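Side-chain contacts in putative isomerase (Streptomyces coelicolor A3, PDB 2OQH), which probably works as a sugar-acid dehydratase or isomerase of the enolase superfamily, perhaps converting D-glucarate to 5-dehydro-4-deoxy-D-glucarate and water: residues A[76-81]-A[98-103]; A[269-274]-A[278-283]. All blocks are in the same frame, centred on the assembly; numbering follows the deposited sequence.

How the contacts relate
Contact 1, between 76-81 and 98-103, belongs to the N-terminal capping domain, whereas contact 2, between 269-274 and 278-283, lies in the barrel domain; their centres are about 12 Å apart. They meet where helix 85-112 runs past the short helix 271-274. There Ala98 CB packs 3.3 Å from Val271 O, and Val102 CG2 lies 4.0 Å from Val271 CG1. A polar link comes from Asp101 of contact 1, whose OD2 accepts from Ile277 N at the start of the helix that supplies 278-283. Asp270 of contact 2, weakly bonded to His297, occupies a position consistent with the Asp-His pair of mandelate racemase relatives.

Contact 1: A[76-81]-A[98-103]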
ATOM      1  N   GLU A  76     -11.003 -15.414  11.494  1.00 15.66           N
ATOM      2  CA  GLU A  76     -12.318 -14.814  11.717  1.00 16.22           C
ATOM      3  C   GLU A  76     -12.508 -14.586  13.209  1.00 16.61           C
ATOM      4  O   GLU A  76     -12.953 -13.521  13.621  1.00 17.59           O
ATOM      5  CB  GLU A  76     -13.430 -15.729  11.182  1.00 15.17           C
ATOM      6  CG  GLU A  76     -13.498 -15.818   9.663  1.00 15.66           C
ATOM      7  CD  GLU A  76     -14.342 -14.714   9.021  1.00 16.78           C
ATOM      8  OE1 GLU A  76     -14.752 -13.767   9.727  1.00 16.85           O
ATOM      9  OE2 GLU A  76     -14.595 -14.798   7.804  1.00 17.87           O
ATOM     10  N   ALA A  77     -12.157 -15.586  14.014  1.00 16.75           N
ATOM     11  CA  ALA A  77     -12.293 -15.482  15.465  1.00 16.99           C
ATOM     12  C   ALA A  77     -11.376 -14.396  16.013  1.00 17.92           C
ATOM     13  O   ALA A  77     -11.766 -13.619  16.893  1.00 18.30           O
ATOM     14  CB  ALA A  77     -11.973 -16.817  16.119  1.00 17.09           C
ATOM     15  N   PHE A  78     -10.158 -14.338  15.485  1.00 17.38           N
ATOM     16  CA  PHE A  78      -9.183 -13.340  15.912  1.00 17.02           C
ATOM     17  C   PHE A  78      -9.643 -11.902  15.653  1.00 17.06           C
ATOM     18  O   PHE A  78      -9.615 -11.055  16.549  1.00 17.61           O
ATOM     19  CB  PHE A  78      -7.854 -13.566  15.195  1.00 18.19           C
ATOM     20  CG  PHE A  78      -6.876 -12.448  15.383  1.00 19.12           C
ATOM     21  CD1 PHE A  78      -6.446 -12.093  16.656  1.00 19.20           C
ATOM     22  CD2 PHE A  78      -6.404 -11.729  14.290  1.00 21.41           C
ATOM     23  CE1 PHE A  78      -5.552 -11.027  16.840  1.00 21.10           C
ATOM     24  CE2 PHE A  78      -5.511 -10.663  14.465  1.00 21.89           C
ATOM     25  CZ  PHE A  78      -5.088 -10.314  15.743  1.00 21.44           C
ATOM     26  N   HIS A  79     -10.044 -11.622  14.420  1.00 16.19           N
ATOM     27  CA  HIS A  79     -10.502 -10.284  14.072  1.00 17.23           C
ATOM     28  C   HIS A  79     -11.700  -9.863  14.909  1.00 17.75           C
ATOM     29  O   HIS A  79     -11.744  -8.741  15.406  1.00 18.92           O
ATOM     30  CB  HIS A  79     -10.846 -10.207  12.588  1.00 15.65           C
ATOM     31  CG  HIS A  79      -9.644 -10.157  11.700  1.00 16.81           C
ATOM     32  ND1 HIS A  79      -8.816  -9.057  11.634  1.00 16.10           N
ATOM     33  CD2 HIS A  79      -9.104 -11.088  10.880  1.00 17.23           C
ATOM     34  CE1 HIS A  79      -7.813  -9.314  10.811  1.00 17.94           C
ATOM     35  NE2 HIS A  79      -7.964 -10.540  10.340  1.00 18.91           N
ATOM     36  N   ARG A  80     -12.670 -10.755  15.080  1.00 18.29           N
ATOM     37  CA  ARG A  80     -13.843 -10.409  15.876  1.00 19.65           C
ATOM     38  C   ARG A  80     -13.392 -10.083  17.300  1.00 19.02           C
ATOM     39  O   ARG A  80     -13.855  -9.125  17.911  1.00 18.44           O
ATOM     40  CB  ARG A  80     -14.853 -11.561  15.876  1.00 21.31           C
ATOM     41  CG  ARG A  80     -15.504 -11.830  14.506  1.00 26.66           C
ATOM     42  CD  ARG A  80     -16.491 -10.734  14.067  1.00 26.84           C
ATOM     43  NE  ARG A  80     -17.682 -10.715  14.920  1.00 30.40           N
ATOM     44  CZ  ARG A  80     -18.703  -9.872  14.783  1.00 31.75           C
ATOM     45  NH1 ARG A  80     -18.700  -8.954  13.816  1.00 32.48           N
ATOM     46  NH2 ARG A  80     -19.730  -9.936  15.626  1.00 32.47           N
ATOM     47  N   LYS A  81     -12.456 -10.863  17.819  1.00 19.00           N
ATOM     48  CA  LYS A  81     -11.959 -10.631  19.166  1.00 20.07           C
ATOM     49  C   LYS A  81     -11.306  -9.248  19.329  1.00 20.70           C
ATOM     50  O   LYS A  81     -11.380  -8.639  20.401  1.00 21.18           O
ATOM     51  CB  LYS A  81     -10.959 -11.733  19.535  1.00 20.28           C
ATOM     52  CG  LYS A  81     -10.568 -11.756  20.996  1.00 23.61           C
ATOM     53  CD  LYS A  81      -9.804 -13.024  21.340  1.00 25.88           C
ATOM     54  CE  LYS A  81      -9.493 -13.076  22.825  1.00 29.12           C
ATOM     55  NZ  LYS A  81     -10.727 -12.918  23.662  1.00 30.79           N
ATOM     56  N   ALA A  98      -3.062  -6.133  11.249  1.00 13.80           N
ATOM     57  CA  ALA A  98      -2.595  -6.625   9.952  1.00 14.72           C
ATOM     58  C   ALA A  98      -1.298  -7.439  10.047  1.00 14.59           C
ATOM     59  O   ALA A  98      -1.151  -8.464   9.384  1.00 15.64           O
ATOM     60  CB  ALA A  98      -2.412  -5.451   8.982  1.00 14.47           C
ATOM     61  N   ALA A  99      -0.357  -6.972  10.863  1.00 16.25           N
ATOM     62  CA  ALA A  99       0.924  -7.662  11.049  1.00 16.90           C
ATOM     63  C   ALA A  99       0.685  -9.097  11.519  1.00 16.73           C
ATOM     64  O   ALA A  99       1.285 -10.039  11.002  1.00 17.25           O
ATOM     65  CB  ALA A  99       1.774  -6.915  12.070  1.00 17.46           C
ATOM     66  N   VAL A 100      -0.194  -9.251  12.507  1.00 16.09           N
ATOM     67  CA  VAL A 100      -0.532 -10.565  13.041  1.00 16.57           C
ATOM     68  C   VAL A 100      -1.289 -11.371  11.993  1.00 17.30           C
ATOM     69  O   VAL A 100      -1.091 -12.580  11.863  1.00 16.87           O
ATOM     70  CB  VAL A 100      -1.407 -10.435  14.311  1.00 16.98           C
ATOM     71  CG1 VAL A 100      -1.796 -11.813  14.836  1.00 15.56           C
ATOM     72  CG2 VAL A 100      -0.647  -9.650  15.377  1.00 17.51           C
ATOM     73  N   ASP A 101      -2.157 -10.690  11.248  1.00 15.35           N
ATOM     74  CA  ASP A 101      -2.948 -11.331  10.211  1.00 14.86           C
ATOM     75  C   ASP A 101      -2.025 -11.961   9.178  1.00 14.94           C
ATOM     76  O   ASP A 101      -2.187 -13.127   8.817  1.00 14.65           O
ATOM     77  CB  ASP A 101      -3.854 -10.304   9.520  1.00 14.57           C
ATOM     78  CG  ASP A 101      -4.763 -10.933   8.477  1.00 14.82           C
ATOM     79  OD1 ASP A 101      -5.863 -11.395   8.837  1.00 14.88           O
ATOM     80  OD2 ASP A 101      -4.371 -10.975   7.295  1.00 16.70           O
ATOM     81  N   VAL A 102      -1.060 -11.177   8.706  1.00 14.79           N
ATOM     82  CA  VAL A 102      -0.103 -11.645   7.712  1.00 15.41           C
ATOM     83  C   VAL A 102       0.739 -12.808   8.239  1.00 15.45           C
ATOM     84  O   VAL A 102       0.947 -13.796   7.541  1.00 15.57           O
ATOM     85  CB  VAL A 102       0.830 -10.497   7.274  1.00 16.70           C
ATOM     86  CG1 VAL A 102       1.885 -11.013   6.300  1.00 16.65           C
ATOM     87  CG2 VAL A 102       0.009  -9.392   6.624  1.00 18.49           C
ATOM     88  N   ALA A 103       1.212 -12.696   9.471  1.00 15.33           N
ATOM     89  CA  ALA A 103       2.018 -13.761  10.061  1.00 17.09           C
ATOM     90  C   ALA A 103       1.238 -15.069  10.090  1.00 17.25           C
ATOM     91  O   ALA A 103       1.796 -16.128   9.832  1.00 17.20           O
ATOM     92  CB  ALA A 103       2.460 -13.376  11.473  1.00 16.18           C
TER
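His79 reaches across from helix 75-81 to Asp101 on helix 85-112, its NE2 donating to Asp101 OD1 at 2.7 Å. The bond is fairly straight, with 159° at the hydrogen, and leaves the imidazole edge almost within the ring plane. On the acceptor side it arrives at the anti position of OD1, 31° out of the carboxylate plane. Within 76-81 and 98-103 the closest CA atoms, those of His79 and Asp101, are 8.5 Å apart, and the two side chains that bridge this gap cross at about a right angle. Asp101 is buried, and its other oxygen is held by the start of helix 277-289, an environment likely to stabilise its negative charge. A leucine in place of His79 would probably leave Asp101 OD1 without this donor inside a buried setting.

The close apolar packing lies beside this bond. With CG anti to the backbone N (chi1 170°), the Phe78 ring is carried to Val100, where its CZ touches Val100 CG1 at 3.7 Å. Phe78 CD2 also sits over one face of the His79 imidazole. By contrast, Glu76, Ala77 and Arg80 lie on the exposed flank of their helix, and His79 itself is only partly covered. Leu67 packs against both Phe78 and Val100, and Ile97 against Phe78 and His79, while Ala99 and Ala103 pack on Val36 and Val38 of strand 31-40.

Contact 2: A[269-274]-A[278-283]; sequences GDVYKW and AATKAL
Trp274 and Leu283 dominate a buried, largely apolar contact inside the barrel domain, where the segment leaving strand 266-269 folds against the helix that follows it. Leu283 CD2 stands over one face of the indole in a CH-pi contact, 3.5 Å from the centroid of the six-membered ring and 14° off its normal. The leucine's CG is anti to the backbone N (chi1 -179°), which carries its branched end out to the ring. Phe252 meets the same tryptophan edge-to-face. Nearby, Ala279 CB packs 3.7 Å from Trp274 O.

Strand 266-269, helix 277-289 and the parallel strand 293-296 form a beta-alpha-beta crossover, the repeating element of a TIM barrel, with the short helix 271-274 inserted after the first strand. Asp270 is the N-cap of that insert, OD1 accepting from Tyr272 N at 3.0 Å from above the carboxylate plane.

Thr280 OG1 packs on Val271 CG2 at 3.4 Å, while its polar partners are Gly276 O, one turn earlier, and a water from which it accepts at 2.8 Å. That water in turn accepts from Asp270 N at 2.9 Å, bridging helix 277-289 to the strand end.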
ATOM      1  N   GLY A 269      -6.634  -0.239  -2.014  1.00 17.27           N
ATOM      2  CA  GLY A 269      -6.633  -1.240  -0.965  1.00 16.32           C
ATOM      3  C   GLY A 269      -5.299  -1.098  -0.254  1.00 14.90           C
ATOM      4  O   GLY A 269      -4.431  -0.370  -0.729  1.00 14.16           O
ATOM      5  N   ASP A 270      -5.136  -1.774   0.878  1.00 13.41           N
ATOM      6  CA  ASP A 270      -3.900  -1.736   1.651  1.00 14.44           C
ATOM      7  C   ASP A 270      -4.123  -2.601   2.881  1.00 13.15           C
ATOM      8  O   ASP A 270      -4.862  -2.235   3.799  1.00 13.40           O
ATOM      9  CB  ASP A 270      -3.556  -0.301   2.075  1.00 13.57           C
ATOM     10  CG  ASP A 270      -2.288  -0.225   2.918  1.00 17.89           C
ATOM     11  OD1 ASP A 270      -1.709  -1.284   3.244  1.00 18.86           O
ATOM     12  OD2 ASP A 270      -1.868   0.902   3.256  1.00 18.07           O
ATOM     13  N   VAL A 271      -3.480  -3.760   2.880  1.00 13.88           N
ATOM     14  CA  VAL A 271      -3.609  -4.710   3.970  1.00 15.20           C
ATOM     15  C   VAL A 271      -3.344  -4.100   5.334  1.00 15.53           C
ATOM     16  O   VAL A 271      -4.045  -4.379   6.304  1.00 14.91           O
ATOM     17  CB  VAL A 271      -2.654  -5.901   3.761  1.00 14.71           C
ATOM     18  CG1 VAL A 271      -2.597  -6.762   5.019  1.00 16.83           C
ATOM     19  CG2 VAL A 271      -3.119  -6.717   2.579  1.00 13.51           C
ATOM     20  N   TYR A 272      -2.330  -3.250   5.395  1.00 16.02           N
ATOM     21  CA  TYR A 272      -1.929  -2.633   6.639  1.00 16.60           C
ATOM     22  C   TYR A 272      -2.866  -1.538   7.096  1.00 18.04           C
ATOM     23  O   TYR A 272      -2.895  -1.196   8.278  1.00 19.85           O
ATOM     24  CB  TYR A 272      -0.488  -2.151   6.482  1.00 17.78           C
ATOM     25  CG  TYR A 272       0.330  -3.296   5.945  1.00 17.94           C
ATOM     26  CD1 TYR A 272       0.561  -4.424   6.731  1.00 16.30           C
ATOM     27  CD2 TYR A 272       0.698  -3.347   4.603  1.00 18.30           C
ATOM     28  CE1 TYR A 272       1.117  -5.580   6.194  1.00 17.95           C
ATOM     29  CE2 TYR A 272       1.258  -4.508   4.049  1.00 18.76           C
ATOM     30  CZ  TYR A 272       1.459  -5.622   4.853  1.00 18.14           C
ATOM     31  OH  TYR A 272       1.958  -6.793   4.314  1.00 21.30           O
ATOM     32  N   LYS A 273      -3.656  -1.009   6.170  1.00 16.76           N
ATOM     33  CA  LYS A 273      -4.613   0.033   6.506  1.00 16.48           C
ATOM     34  C   LYS A 273      -5.977  -0.585   6.859  1.00 14.96           C
ATOM     35  O   LYS A 273      -6.692  -0.080   7.724  1.00 15.83           O
ATOM     36  CB  LYS A 273      -4.743   1.005   5.324  1.00 17.98           C
ATOM     37  CG  LYS A 273      -5.672   2.190   5.554  1.00 20.02           C
ATOM     38  CD  LYS A 273      -5.690   3.134   4.338  1.00 19.16           C
ATOM     39  CE  LYS A 273      -4.456   4.022   4.269  1.00 20.11           C
ATOM     40  NZ  LYS A 273      -4.741   5.400   4.756  1.00 19.50           N
ATOM     41  N   TRP A 274      -6.312  -1.691   6.198  1.00 14.87           N
ATOM     42  CA  TRP A 274      -7.581  -2.382   6.406  1.00 13.63           C
ATOM     43  C   TRP A 274      -7.557  -3.546   7.407  1.00 14.86           C
ATOM     44  O   TRP A 274      -8.574  -4.200   7.639  1.00 13.49           O
ATOM     45  CB  TRP A 274      -8.121  -2.850   5.051  1.00 13.47           C
ATOM     46  CG  TRP A 274      -8.545  -1.689   4.189  1.00 14.01           C
ATOM     47  CD1 TRP A 274      -7.735  -0.735   3.644  1.00 14.97           C
ATOM     48  CD2 TRP A 274      -9.887  -1.312   3.853  1.00 13.96           C
ATOM     49  NE1 TRP A 274      -8.487   0.218   2.996  1.00 13.90           N
ATOM     50  CE2 TRP A 274      -9.812  -0.113   3.106  1.00 13.71           C
ATOM     51  CE3 TRP A 274     -11.149  -1.870   4.111  1.00 13.37           C
ATOM     52  CZ2 TRP A 274     -10.955   0.541   2.615  1.00 13.59           C
ATOM     53  CZ3 TRP A 274     -12.287  -1.216   3.622  1.00 14.07           C
ATOM     54  CH2 TRP A 274     -12.178  -0.026   2.885  1.00 12.78           C
ATOM     55  N   ALA A 278      -7.779 -10.978   4.159  1.00 11.83           N
ATOM     56  CA  ALA A 278      -9.164 -11.282   3.831  1.00 12.20           C
ATOM     57  C   ALA A 278      -9.958  -9.993   3.620  1.00 11.80           C
ATOM     58  O   ALA A 278     -10.779  -9.913   2.709  1.00 12.75           O
ATOM     59  CB  ALA A 278      -9.801 -12.123   4.935  1.00 11.62           C
ATOM     60  N   ALA A 279      -9.712  -8.985   4.458  1.00 11.95           N
ATOM     61  CA  ALA A 279     -10.425  -7.715   4.325  1.00 10.67           C
ATOM     62  C   ALA A 279     -10.142  -7.079   2.970  1.00 11.95           C
ATOM     63  O   ALA A 279     -11.020  -6.473   2.369  1.00 11.60           O
ATOM     64  CB  ALA A 279     -10.022  -6.766   5.435  1.00 11.38           C
ATOM     65  N   THR A 280      -8.908  -7.223   2.495  1.00 10.63           N
ATOM     66  CA  THR A 280      -8.511  -6.654   1.216  1.00  9.38           C
ATOM     67  C   THR A 280      -9.144  -7.434   0.062  1.00 10.83           C
ATOM     68  O   THR A 280      -9.554  -6.840  -0.931  1.00 10.99           O
ATOM     69  CB  THR A 280      -6.975  -6.627   1.087  1.00  9.85           C
ATOM     70  OG1 THR A 280      -6.432  -5.852   2.165  1.00 12.76           O
ATOM     71  CG2 THR A 280      -6.554  -6.005  -0.233  1.00  9.14           C
ATOM     72  N   LYS A 281      -9.229  -8.756   0.193  1.00  9.49           N
ATOM     73  CA  LYS A 281      -9.873  -9.567  -0.842  1.00  9.57           C
ATOM     74  C   LYS A 281     -11.354  -9.185  -0.845  1.00 10.39           C
ATOM     75  O   LYS A 281     -11.995  -9.129  -1.893  1.00 10.61           O
ATOM     76  CB  LYS A 281      -9.741 -11.063  -0.537  1.00 12.05           C
ATOM     77  CG  LYS A 281      -8.319 -11.606  -0.590  1.00 13.41           C
ATOM     78  CD  LYS A 281      -7.806 -11.669  -2.014  1.00 14.81           C
ATOM     79  CE  LYS A 281      -8.544 -12.731  -2.817  1.00 14.83           C
ATOM     80  NZ  LYS A 281      -7.922 -12.925  -4.149  1.00 15.50           N
ATOM     81  N   ALA A 282     -11.890  -8.927   0.343  1.00  9.26           N
ATOM     82  CA  ALA A 282     -13.288  -8.533   0.483  1.00  9.97           C
ATOM     83  C   ALA A 282     -13.518  -7.211  -0.252  1.00 10.26           C
ATOM     84  O   ALA A 282     -14.472  -7.064  -1.020  1.00 11.63           O
ATOM     85  CB  ALA A 282     -13.641  -8.381   1.956  1.00  9.70           C
ATOM     86  N   LEU A 283     -12.627  -6.255  -0.014  1.00  9.66           N
ATOM     87  CA  LEU A 283     -12.724  -4.950  -0.647  1.00 10.65           C
ATOM     88  C   LEU A 283     -12.708  -5.075  -2.168  1.00 11.09           C
ATOM     89  O   LEU A 283     -13.415  -4.344  -2.869  1.00  9.99           O
ATOM     90  CB  LEU A 283     -11.577  -4.052  -0.170  1.00 12.03           C
ATOM     91  CG  LEU A 283     -11.518  -2.617  -0.701  1.00 12.80           C
ATOM     92  CD1 LEU A 283     -12.888  -1.949  -0.597  1.00 13.82           C
ATOM     93  CD2 LEU A 283     -10.472  -1.839   0.093  1.00 12.50           C
TER
HETATM   94  O   HOH W   1      -7.498  -3.281   1.618  1.00  8.52           O